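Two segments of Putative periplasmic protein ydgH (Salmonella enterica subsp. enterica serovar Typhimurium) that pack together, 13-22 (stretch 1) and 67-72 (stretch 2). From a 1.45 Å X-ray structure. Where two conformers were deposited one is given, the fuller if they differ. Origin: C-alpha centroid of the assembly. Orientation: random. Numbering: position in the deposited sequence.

Stretch 1, residues 13-22: TAAMMVPFDS
Stretch 2 (67-72) SADLYK

Stretch 1 continues from a helix that begins earlier in the chain and includes T13 and A14, crosses a turn and extends into a strand that runs antiparallel to the strand 67-71. Two backbone hydrogen bonds fix the register: F20 N donates to L70 O (2.9 Å, 154°) and L70 N to D21 O (2.8 Å, 161°). Beyond them S22 faces D69 as a non-hydrogen-bonded pair, CA to CA 4.3 Å, while P19 CA lies 4.6 Å from Y71 CA. F20, at phi/psi -109/-12, interrupts the otherwise extended path between P19 (-77/160) and D21 (-171/178).

Y71 has the largest covered area. Its CA-to-CB bond points away overall, but chi1 -54° (m) and chi2 -101° bring the ring back along stretch 1. P19 CB sits over one face, 4.0 Å from the Y71 ring centroid and 20° off the normal, a CH-pi contact; M17 CB approaches Y71 CD1 at 3.6 Å. In selenomethionine M17 (m, t, p), SE of M17 lies 5.2 Å from the Y71 ring centroid, obliquely. At the ring's tip, Y71 OH is 3.6 Å from A14 CB and 2.7 Å from the oxygen of water 1, which donates to A14 O (2.9 Å between oxygens), so water 1 links the phenol oxygen to the A14 carbonyl.

F20 takes chi1 72° (p) and chi2 94°, placing CE2 3.8 Å from L70 CB and leaving one ring face to K72. K72 folds over it with chi angles m, m, t, p: K72 CE stands 3.5 Å and K72 NZ 4.3 Å from the F20 ring centroid, 10° and 8° off the normal, combining CH-pi and cation-pi contacts. Water 2 joins the backbones nearby, donating to V18 O (2.7 Å from its oxygen) and accepting from K72 N (3.0 Å).

D21 takes chi1 -157° (t) and chi2 -8°, and its end leads away from stretch 2; D21 OD1 instead meets its own chain, accepting a weak bond from S22 N (2.8 Å). L70 (m, t) projects on the same sheet face as D21, so L70 CD1 comes within 4.3 Å of D21 CB, an apolar approach to the aspartate's aliphatic carbon.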

ATOM      1  N   THR B  13      15.412  -3.151   7.034  1.00 14.84           N
ATOM      2  CA  THR B  13      15.606  -2.296   8.207  1.00 14.49           C
ATOM      3  C   THR B  13      14.824  -2.875   9.399  1.00 13.84           C
ATOM      4  O   THR B  13      15.373  -3.030  10.480  1.00 15.36           O
ATOM      5  CB  THR B  13      15.153  -0.864   7.930  1.00 14.54           C
ATOM      6  OG1 THR B  13      15.750  -0.383   6.717  1.00 15.74           O
ATOM      7  CG2 THR B  13      15.529   0.029   9.063  1.00 15.67           C
ATOM      8  N   ALA B  14      13.551  -3.234   9.186  1.00 14.48           N
ATOM      9  CA  ALA B  14      12.716  -3.770  10.251  1.00 14.64           C
ATOM     10  C   ALA B  14      13.269  -5.081  10.792  1.00 15.26           C
ATOM     11  O   ALA B  14      13.147  -5.380  11.987  1.00 15.94           O
ATOM     12  CB  ALA B  14      11.284  -3.971   9.722  1.00 15.19           C
ATOM     13  N   ALA B  15      13.928  -5.835   9.928  1.00 16.07           N
ATOM     14  CA  ALA B  15      14.401  -7.176  10.306  1.00 16.34           C
ATOM     15  C   ALA B  15      15.425  -7.142  11.426  1.00 16.92           C
ATOM     16  O   ALA B  15      15.549  -8.112  12.183  1.00 19.87           O
ATOM     17  CB  ALA B  15      14.948  -7.939   9.092  1.00 17.49           C
HETATM   18  N   MSE B  16      16.162  -6.036  11.536  1.00 16.07           N
HETATM   19  CA  MSE B  16      17.196  -5.903  12.546  1.00 17.41           C
HETATM   20  C   MSE B  16      16.695  -5.261  13.841  1.00 17.12           C
HETATM   21  O   MSE B  16      17.432  -5.156  14.819  1.00 19.09           O
HETATM   22  CB  MSE B  16      18.418  -5.170  11.986  1.00 18.77           C
HETATM   23  CG  MSE B  16      18.311  -3.691  11.930  1.00 20.28           C
HETATM   24 SE   MSE B  16      19.853  -2.865  11.033  0.63 22.34          SE
HETATM   25  CE  MSE B  16      19.728  -3.615   9.299  1.00 21.47           C
HETATM   26  N   MSE B  17      15.431  -4.880  13.855  1.00 16.76           N
HETATM   27  CA  MSE B  17      14.810  -4.202  14.999  1.00 17.22           C
HETATM   28  C   MSE B  17      13.798  -5.083  15.699  1.00 16.60           C
HETATM   29  O   MSE B  17      13.271  -6.026  15.100  1.00 17.32           O
HETATM   30  CB  MSE B  17      14.127  -2.927  14.511  1.00 17.39           C
HETATM   31  CG  MSE B  17      15.129  -1.990  13.815  1.00 18.57           C
HETATM   32 SE   MSE B  17      14.453  -0.407  12.974  0.71 22.18          SE
HETATM   33  CE  MSE B  17      13.673   0.347  14.564  1.00 24.42           C
ATOM     34  N   VAL B  18      13.412  -4.683  16.903  1.00 16.79           N
ATOM     35  CA  VAL B  18      12.506  -5.459  17.724  1.00 16.18           C
ATOM     36  C   VAL B  18      11.262  -4.606  18.011  1.00 14.10           C
ATOM     37  O   VAL B  18      11.350  -3.578  18.679  1.00 15.94           O
ATOM     38  CB  VAL B  18      13.157  -5.915  19.032  1.00 17.01           C
ATOM     39  CG1 VAL B  18      12.190  -6.735  19.809  1.00 16.93           C
ATOM     40  CG2 VAL B  18      14.463  -6.662  18.782  1.00 18.55           C
ATOM     41  N   PRO B  19      10.056  -5.022  17.522  1.00 13.48           N
ATOM     42  CA  PRO B  19       8.864  -4.227  17.735  1.00 13.12           C
ATOM     43  C   PRO B  19       8.349  -4.388  19.149  1.00 13.19           C
ATOM     44  O   PRO B  19       8.619  -5.393  19.796  1.00 15.43           O
ATOM     45  CB  PRO B  19       7.889  -4.769  16.692  1.00 13.02           C
ATOM     46  CG  PRO B  19       8.307  -6.177  16.509  1.00 14.08           C
ATOM     47  CD  PRO B  19       9.799  -6.177  16.664  1.00 13.08           C
ATOM     48  N   PHE B  20       7.551  -3.432  19.580  1.00 12.55           N
ATOM     49  CA  PHE B  20       6.943  -3.458  20.905  1.00 12.02           C
ATOM     50  C   PHE B  20       5.449  -3.710  20.934  1.00 12.20           C
ATOM     51  O   PHE B  20       4.882  -3.964  21.996  1.00 13.70           O
ATOM     52  CB  PHE B  20       7.256  -2.159  21.694  1.00 13.49           C
ATOM     53  CG  PHE B  20       6.511  -0.940  21.186  1.00 14.04           C
ATOM     54  CD1 PHE B  20       5.305  -0.560  21.754  1.00 14.99           C
ATOM     55  CD2 PHE B  20       7.008  -0.172  20.158  1.00 14.88           C
ATOM     56  CE1 PHE B  20       4.605   0.577  21.295  1.00 15.59           C
ATOM     57  CE2 PHE B  20       6.305   0.942  19.697  1.00 14.05           C
ATOM     58  CZ  PHE B  20       5.120   1.306  20.251  1.00 14.28           C
ATOM     59  N   ASP B  21       4.829  -3.628  19.779  1.00 12.84           N
ATOM     60  CA  ASP B  21       3.377  -3.760  19.657  1.00 12.85           C
ATOM     61  C   ASP B  21       3.048  -3.846  18.160  1.00 13.30           C
ATOM     62  O   ASP B  21       3.948  -3.760  17.334  1.00 12.98           O
ATOM     63  CB  ASP B  21       2.644  -2.560  20.289  1.00 13.18           C
ATOM     64  CG  ASP B  21       1.191  -2.868  20.710  1.00 15.55           C
ATOM     65  OD1 ASP B  21       0.654  -3.940  20.414  1.00 15.52           O
ATOM     66  OD2 ASP B  21       0.612  -2.022  21.424  1.00 23.29           O
ATOM     67  N   SER B  22       1.775  -4.019  17.829  0.56 13.64           N
ATOM     68  CA  SER B  22       1.342  -3.889  16.452  0.56 13.19           C
ATOM     69  C   SER B  22      -0.041  -3.240  16.398  0.56 13.91           C
ATOM     70  O   SER B  22      -0.699  -3.082  17.415  0.56 14.98           O
ATOM     71  CB  SER B  22       1.368  -5.258  15.741  0.56 13.82           C
ATOM     72  OG  SER B  22       0.518  -6.170  16.389  0.56 13.58           O
ATOM     73  N   SER B  67      -2.059  -5.114   8.929  1.00 14.02           N
ATOM     74  CA  SER B  67      -1.368  -5.113  10.200  1.00 14.61           C
ATOM     75  C   SER B  67       0.058  -4.607  10.012  1.00 13.78           C
ATOM     76  O   SER B  67       0.652  -4.763   8.962  1.00 14.00           O
ATOM     77  CB  SER B  67      -1.347  -6.478  10.800  1.00 16.14           C
ATOM     78  OG  SER B  67      -0.604  -7.365  10.049  1.00 17.89           O
ATOM     79  N   ALA B  68       0.579  -4.017  11.083  1.00 13.41           N
ATOM     80  CA  ALA B  68       1.918  -3.444  11.119  1.00 12.96           C
ATOM     81  C   ALA B  68       2.547  -3.588  12.482  1.00 12.62           C
ATOM     82  O   ALA B  68       1.921  -3.340  13.512  1.00 14.27           O
ATOM     83  CB  ALA B  68       1.891  -1.956  10.748  1.00 13.60           C
ATOM     84  N   ASP B  69       3.800  -3.987  12.473  1.00 11.10           N
ATOM     85  CA  ASP B  69       4.621  -3.986  13.686  1.00 12.13           C
ATOM     86  C   ASP B  69       5.030  -2.522  13.978  1.00 11.04           C
ATOM     87  O   ASP B  69       5.277  -1.741  13.041  1.00 11.54           O
ATOM     88  CB  ASP B  69       5.871  -4.800  13.462  1.00 11.56           C
ATOM     89  CG  ASP B  69       5.695  -6.291  13.581  1.00 11.62           C
ATOM     90  OD1 ASP B  69       4.742  -6.753  14.238  1.00 14.83           O
ATOM     91  OD2 ASP B  69       6.604  -7.013  13.048  1.00 13.28           O
ATOM     92  N   LEU B  70       5.077  -2.186  15.274  1.00 11.04           N
ATOM     93  CA  LEU B  70       5.457  -0.876  15.770  1.00 11.71           C
ATOM     94  C   LEU B  70       6.809  -0.900  16.464  1.00 12.05           C
ATOM     95  O   LEU B  70       7.093  -1.809  17.211  1.00 13.29           O
ATOM     96  CB  LEU B  70       4.420  -0.373  16.731  1.00 12.70           C
ATOM     97  CG  LEU B  70       2.985  -0.219  16.235  1.00 13.79           C
ATOM     98  CD1 LEU B  70       2.178   0.478  17.340  1.00 15.20           C
ATOM     99  CD2 LEU B  70       2.889   0.486  14.904  1.00 15.37           C
ATOM    100  N   TYR B  71       7.579   0.177  16.283  1.00 12.89           N
ATOM    101  CA  TYR B  71       8.925   0.308  16.836  1.00 13.80           C
ATOM    102  C   TYR B  71       9.124   1.683  17.475  1.00 15.09           C
ATOM    103  O   TYR B  71       8.650   2.730  16.963  1.00 16.00           O
ATOM    104  CB  TYR B  71       9.999   0.120  15.761  1.00 14.21           C
ATOM    105  CG  TYR B  71       9.898  -1.130  14.980  1.00 14.66           C
ATOM    106  CD1 TYR B  71      10.706  -2.230  15.257  1.00 13.04           C
ATOM    107  CD2 TYR B  71       8.973  -1.236  13.914  1.00 14.20           C
ATOM    108  CE1 TYR B  71      10.589  -3.406  14.503  1.00 14.84           C
ATOM    109  CE2 TYR B  71       8.846  -2.387  13.218  1.00 15.16           C
ATOM    110  CZ  TYR B  71       9.663  -3.459  13.476  1.00 13.37           C
ATOM    111  OH  TYR B  71       9.523  -4.635  12.755  1.00 17.39           O
ATOM    112  N   LYS B  72       9.884   1.663  18.570  1.00 17.70           N
ATOM    113  CA  LYS B  72      10.375   2.884  19.182  1.00 19.96           C
ATOM    114  C   LYS B  72      11.571   3.447  18.410  1.00 21.98           C
ATOM    115  O   LYS B  72      12.271   2.719  17.681  1.00 24.35           O
ATOM    116  CB  LYS B  72      10.756   2.644  20.653  1.00 20.07           C
ATOM    117  CG  LYS B  72       9.610   2.126  21.519  1.00 20.25           C
ATOM    118  CD  LYS B  72       8.578   3.192  21.839  1.00 23.01           C
ATOM    119  CE  LYS B  72       7.399   2.669  22.632  1.00 23.95           C
ATOM    120  NZ  LYS B  72       7.727   2.282  23.996  1.00 29.53           N
ATOM    121  OXT LYS B  72      11.848   4.665  18.473  1.00 25.56           O
TER
HETATM  122  O   HOH W   1      11.064  -6.809  13.311  1.00 20.77           O
HETATM  123  O   HOH W   2      10.619  -1.056  19.494  1.00 20.05           O